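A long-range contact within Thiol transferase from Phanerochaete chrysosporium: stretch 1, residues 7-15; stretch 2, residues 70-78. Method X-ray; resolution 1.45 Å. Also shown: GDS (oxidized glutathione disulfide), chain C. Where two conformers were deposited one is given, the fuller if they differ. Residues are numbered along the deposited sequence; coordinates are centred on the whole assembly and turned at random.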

# COMPACT_ATOMS: atom_id res chain seq x y z
N LYS A 7 21.41 -12.95 -16.02
CA LYS A 7 20.63 -11.99 -15.26
C LYS A 7 19.21 -12.52 -15.07
O LYS A 7 18.33 -12.30 -15.91
CB LYS A 7 20.61 -10.67 -16.03
CG LYS A 7 21.98 -10.02 -16.18
CD LYS A 7 21.87 -8.67 -16.88
CE LYS A 7 23.07 -7.78 -16.60
NZ LYS A 7 24.33 -8.38 -17.10
N PRO A 8 18.97 -13.24 -13.95
CA PRO A 8 17.67 -13.86 -13.69
C PRO A 8 16.59 -12.89 -13.28
O PRO A 8 15.42 -13.29 -13.31
CB PRO A 8 17.94 -14.79 -12.51
CG PRO A 8 19.22 -14.32 -11.91
CD PRO A 8 19.99 -13.63 -12.96
N VAL A 9 16.95 -11.69 -12.85
CA VAL A 9 15.96 -10.67 -12.56
C VAL A 9 16.11 -9.58 -13.60
O VAL A 9 17.24 -9.19 -13.93
CB VAL A 9 16.15 -10.09 -11.13
CG1 VAL A 9 15.24 -8.91 -10.91
CG2 VAL A 9 15.85 -11.17 -10.09
N VAL A 10 15.00 -9.14 -14.17
CA VAL A 10 14.99 -7.93 -15.01
C VAL A 10 14.20 -6.86 -14.26
O VAL A 10 13.09 -7.12 -13.79
CB VAL A 10 14.32 -8.18 -16.37
CG1 VAL A 10 14.38 -6.92 -17.24
CG2 VAL A 10 14.98 -9.38 -17.09
N HIS A 11 14.79 -5.67 -14.08
CA HIS A 11 14.16 -4.57 -13.35
C HIS A 11 13.77 -3.47 -14.32
O HIS A 11 14.67 -2.86 -14.92
CB HIS A 11 15.16 -4.01 -12.34
CG HIS A 11 14.58 -2.95 -11.43
ND1 HIS A 11 15.34 -1.93 -10.93
CD2 HIS A 11 13.32 -2.76 -10.95
CE1 HIS A 11 14.60 -1.16 -10.14
NE2 HIS A 11 13.36 -1.63 -10.15
N TYR A 12 12.46 -3.24 -14.47
CA TYR A 12 11.93 -2.19 -15.32
C TYR A 12 11.71 -0.97 -14.44
O TYR A 12 10.90 -1.03 -13.49
CB TYR A 12 10.60 -2.64 -15.94
CG TYR A 12 10.75 -3.84 -16.85
CD1 TYR A 12 11.02 -3.67 -18.21
CD2 TYR A 12 10.66 -5.14 -16.35
CE1 TYR A 12 11.18 -4.77 -19.06
CE2 TYR A 12 10.83 -6.25 -17.19
CZ TYR A 12 11.08 -6.04 -18.55
OH TYR A 12 11.26 -7.08 -19.41
N THR A 13 12.46 0.10 -14.70
CA THR A 13 12.50 1.17 -13.73
C THR A 13 12.78 2.54 -14.35
O THR A 13 12.92 2.67 -15.57
CB THR A 13 13.54 0.82 -12.64
OG1 THR A 13 13.28 1.63 -11.50
CG2 THR A 13 14.97 1.01 -13.13
N ALA A 14 12.85 3.55 -13.47
CA ALA A 14 13.22 4.92 -13.83
C ALA A 14 13.76 5.55 -12.56
O ALA A 14 13.48 5.06 -11.46
CB ALA A 14 11.99 5.69 -14.36
N PRO A 15 14.53 6.62 -12.69
CA PRO A 15 15.18 7.21 -11.51
C PRO A 15 14.22 8.09 -10.73
O PRO A 15 14.15 9.29 -10.97
CB PRO A 15 16.34 8.03 -12.09
CG PRO A 15 15.84 8.40 -13.51
CD PRO A 15 15.05 7.17 -13.97
N ARG A 70 2.97 1.26 -14.87
CA ARG A 70 3.85 2.14 -14.07
C ARG A 70 5.10 1.33 -13.70
O ARG A 70 5.08 0.09 -13.71
CB ARG A 70 3.17 2.60 -12.78
CG ARG A 70 2.05 3.61 -13.02
CD ARG A 70 1.85 4.50 -11.78
NE ARG A 70 0.74 5.39 -11.95
CZ ARG A 70 0.32 6.23 -11.02
NH1 ARG A 70 0.95 6.26 -9.86
NH2 ARG A 70 -0.75 6.99 -11.27
N ILE A 71 6.20 2.04 -13.45
CA ILE A 71 7.39 1.39 -12.88
C ILE A 71 7.39 1.56 -11.35
O ILE A 71 6.73 2.43 -10.79
CB ILE A 71 8.72 1.90 -13.50
CG1 ILE A 71 8.92 3.41 -13.34
CG2 ILE A 71 8.82 1.52 -14.97
CD1 ILE A 71 9.49 3.82 -11.97
N PRO A 72 8.13 0.72 -10.64
CA PRO A 72 8.94 -0.40 -11.14
C PRO A 72 8.14 -1.67 -11.26
O PRO A 72 7.04 -1.84 -10.72
CB PRO A 72 10.03 -0.55 -10.06
CG PRO A 72 9.27 -0.17 -8.76
CD PRO A 72 8.32 0.96 -9.18
N ALA A 73 8.74 -2.59 -12.02
CA ALA A 73 8.28 -3.97 -12.06
C ALA A 73 9.50 -4.83 -12.26
O ALA A 73 10.53 -4.38 -12.78
CB ALA A 73 7.26 -4.20 -13.19
N ILE A 74 9.39 -6.10 -11.89
CA ILE A 74 10.43 -7.06 -12.24
C ILE A 74 9.88 -8.28 -12.91
O ILE A 74 8.69 -8.57 -12.82
CB ILE A 74 11.24 -7.54 -11.04
CG1 ILE A 74 10.35 -8.28 -10.02
CG2 ILE A 74 12.01 -6.38 -10.39
CD1 ILE A 74 11.15 -9.08 -8.96
N THR A 75 10.74 -8.98 -13.64
CA THR A 75 10.47 -10.40 -13.92
C THR A 75 11.56 -11.22 -13.31
O THR A 75 12.72 -10.81 -13.27
CB THR A 75 10.34 -10.70 -15.41
OG1 THR A 75 11.54 -10.31 -16.10
CG2 THR A 75 9.13 -9.95 -15.97
N HIS A 76 11.20 -12.39 -12.80
CA HIS A 76 12.16 -13.31 -12.24
C HIS A 76 11.90 -14.64 -12.86
O HIS A 76 10.87 -15.28 -12.60
CB HIS A 76 12.03 -13.39 -10.73
CG HIS A 76 12.86 -14.47 -10.13
ND1 HIS A 76 12.39 -15.28 -9.12
CD2 HIS A 76 14.12 -14.92 -10.42
CE1 HIS A 76 13.31 -16.18 -8.82
NE2 HIS A 76 14.36 -15.99 -9.59
N GLU A 77 12.85 -15.05 -13.69
CA GLU A 77 12.72 -16.21 -14.54
C GLU A 77 11.37 -16.20 -15.21
O GLU A 77 10.68 -17.20 -15.25
CB GLU A 77 12.97 -17.49 -13.74
CG GLU A 77 14.42 -17.56 -13.25
CD GLU A 77 14.83 -18.90 -12.66
OE1 GLU A 77 14.09 -19.89 -12.86
OE2 GLU A 77 15.88 -18.97 -12.00
N GLY A 78 10.96 -15.00 -15.65
CA GLY A 78 9.71 -14.84 -16.36
C GLY A 78 8.49 -14.44 -15.53
O GLY A 78 7.51 -13.93 -16.09
N1 GDS C . 2.08 2.14 -6.15
CA1 GDS C . 3.10 2.03 -7.24
C1 GDS C . 4.37 1.37 -6.63
OE1 GDS C . 4.58 1.50 -5.41
OE2 GDS C . 5.10 0.72 -7.40
CB1 GDS C . 3.48 3.45 -7.72
CG1 GDS C . 4.45 3.41 -8.91
CD1 GDS C . 4.52 4.80 -9.54
O1 GDS C . 3.93 5.79 -9.13
N2 GDS C . 5.27 4.86 -10.69
CA2 GDS C . 5.47 6.10 -11.44
C2 GDS C . 5.14 5.87 -12.90
O2 GDS C . 5.49 4.82 -13.50
CB2 GDS C . 6.92 6.60 -11.39
SG2 GDS C . 7.57 6.83 -9.73
N3 GDS C . 4.46 6.88 -13.48
CA3 GDS C . 4.11 6.79 -14.90
C3 GDS C . 2.68 7.08 -15.16
OE3 GDS C . 2.32 6.98 -16.35
OE4 GDS C . 1.93 7.39 -14.20
N4 GDS C . 3.49 7.85 -7.16
CA4 GDS C . 2.57 7.73 -6.05
C4 GDS C . 2.83 6.49 -5.13
OE5 GDS C . 3.97 5.98 -5.09
OE6 GDS C . 1.85 6.09 -4.48
C5 GDS C . 3.83 9.07 -7.61
O5 GDS C . 3.37 10.12 -7.10
CA5 GDS C . 4.79 9.12 -8.79
N5 GDS C . 4.39 10.22 -9.70
CB5 GDS C . 6.20 9.32 -8.19
SG5 GDS C . 7.46 9.15 -9.45
CA6 GDS C . 1.30 10.31 -12.57
C6 GDS C . 0.43 11.35 -11.82
OE7 GDS C . 0.35 11.26 -10.58
OE8 GDS C . -0.18 12.19 -12.53
N6 GDS C . 0.59 9.93 -13.79
CB6 GDS C . 2.69 10.92 -12.93
CG6 GDS C . 3.64 11.24 -11.75
CD6 GDS C . 4.03 10.00 -11.01
O6 GDS C . 4.01 8.86 -11.46
O HOH W 1 11.29 -9.70 -18.79

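What ties the two backbones together? Residues 9-13 and 73-76 run antiparallel as neighbouring strands, 166° between their directions, and five N-H···O hydrogen bonds span the gap. Val 10 and Thr 75 satisfy each other twice, Val 10 N to Thr 75 O and Thr 75 N to Val 10 O, both 3.0 Å. Tyr 12 and Ala 73 repeat the pattern, Tyr 12 N to Ala 73 O at 2.8 Å and Ala 73 N to Tyr 12 O at 3.0 Å. Beyond the strand ends, Glu 77 N reaches Pro 8 O at 3.1 Å; Pro 8, whose ring leaves its nitrogen no hydrogen, takes part here through its carbonyl.

Do these acceptors have further company? Four CA-H···O contacts supplement the N-H bonds, three between them and one just past the last. Val 9 CA lies 3.3 Å from Thr 75 O, His 76 CA 3.4 Å from Pro 8 O, and Ile 74 CA 3.1 Å from Val 10 O. Pro 72 CA, beyond a cis peptide bond, approaches Tyr 12 O, also at 3.1 Å, a second contact to a carbonyl that Ala 73 N already satisfies.

How are the side chains shared between the faces? Val 9, His 11, Ile 74 and His 76 occupy one face, where Val 9 CG1 meets Ile 74 CG2 at 4.1 Å and the edge of the His 11 ring brings NE2 to 3.5 Å from Pro 72 CB. Val 10, Tyr 12, Ala 73 and Thr 75 occupy the other. There a single water joins two hydroxyls, 2.7 Å from Tyr 12 OH and 2.8 Å from Thr 75 OG1, giving both polar groups a partner. Thr 75 CG2 and OG1 each lie 4.3 Å from Tyr 12 CE2.

What is buried at the far end, and is every polar atom there satisfied? Of the 590 Å² covered in all, Ile 71 contributes 69 Å²; its side chain points toward the first stretch, and CD1 packs 3.9 Å from Ala 14 CB. Ala 14 N, however, is buried without any partner in the model, with Ile 71 CD1 3.7 Å away offering only carbon. Thr 13 OG1 is hydrogen-bonded elsewhere in the structure. The backbone of Ile 71 turns to the glutathione disulfide instead: Ile 71 N donates to GDS O2 at 2.9 Å, and Ile 71 O accepts from GDS N2 at 2.8 Å.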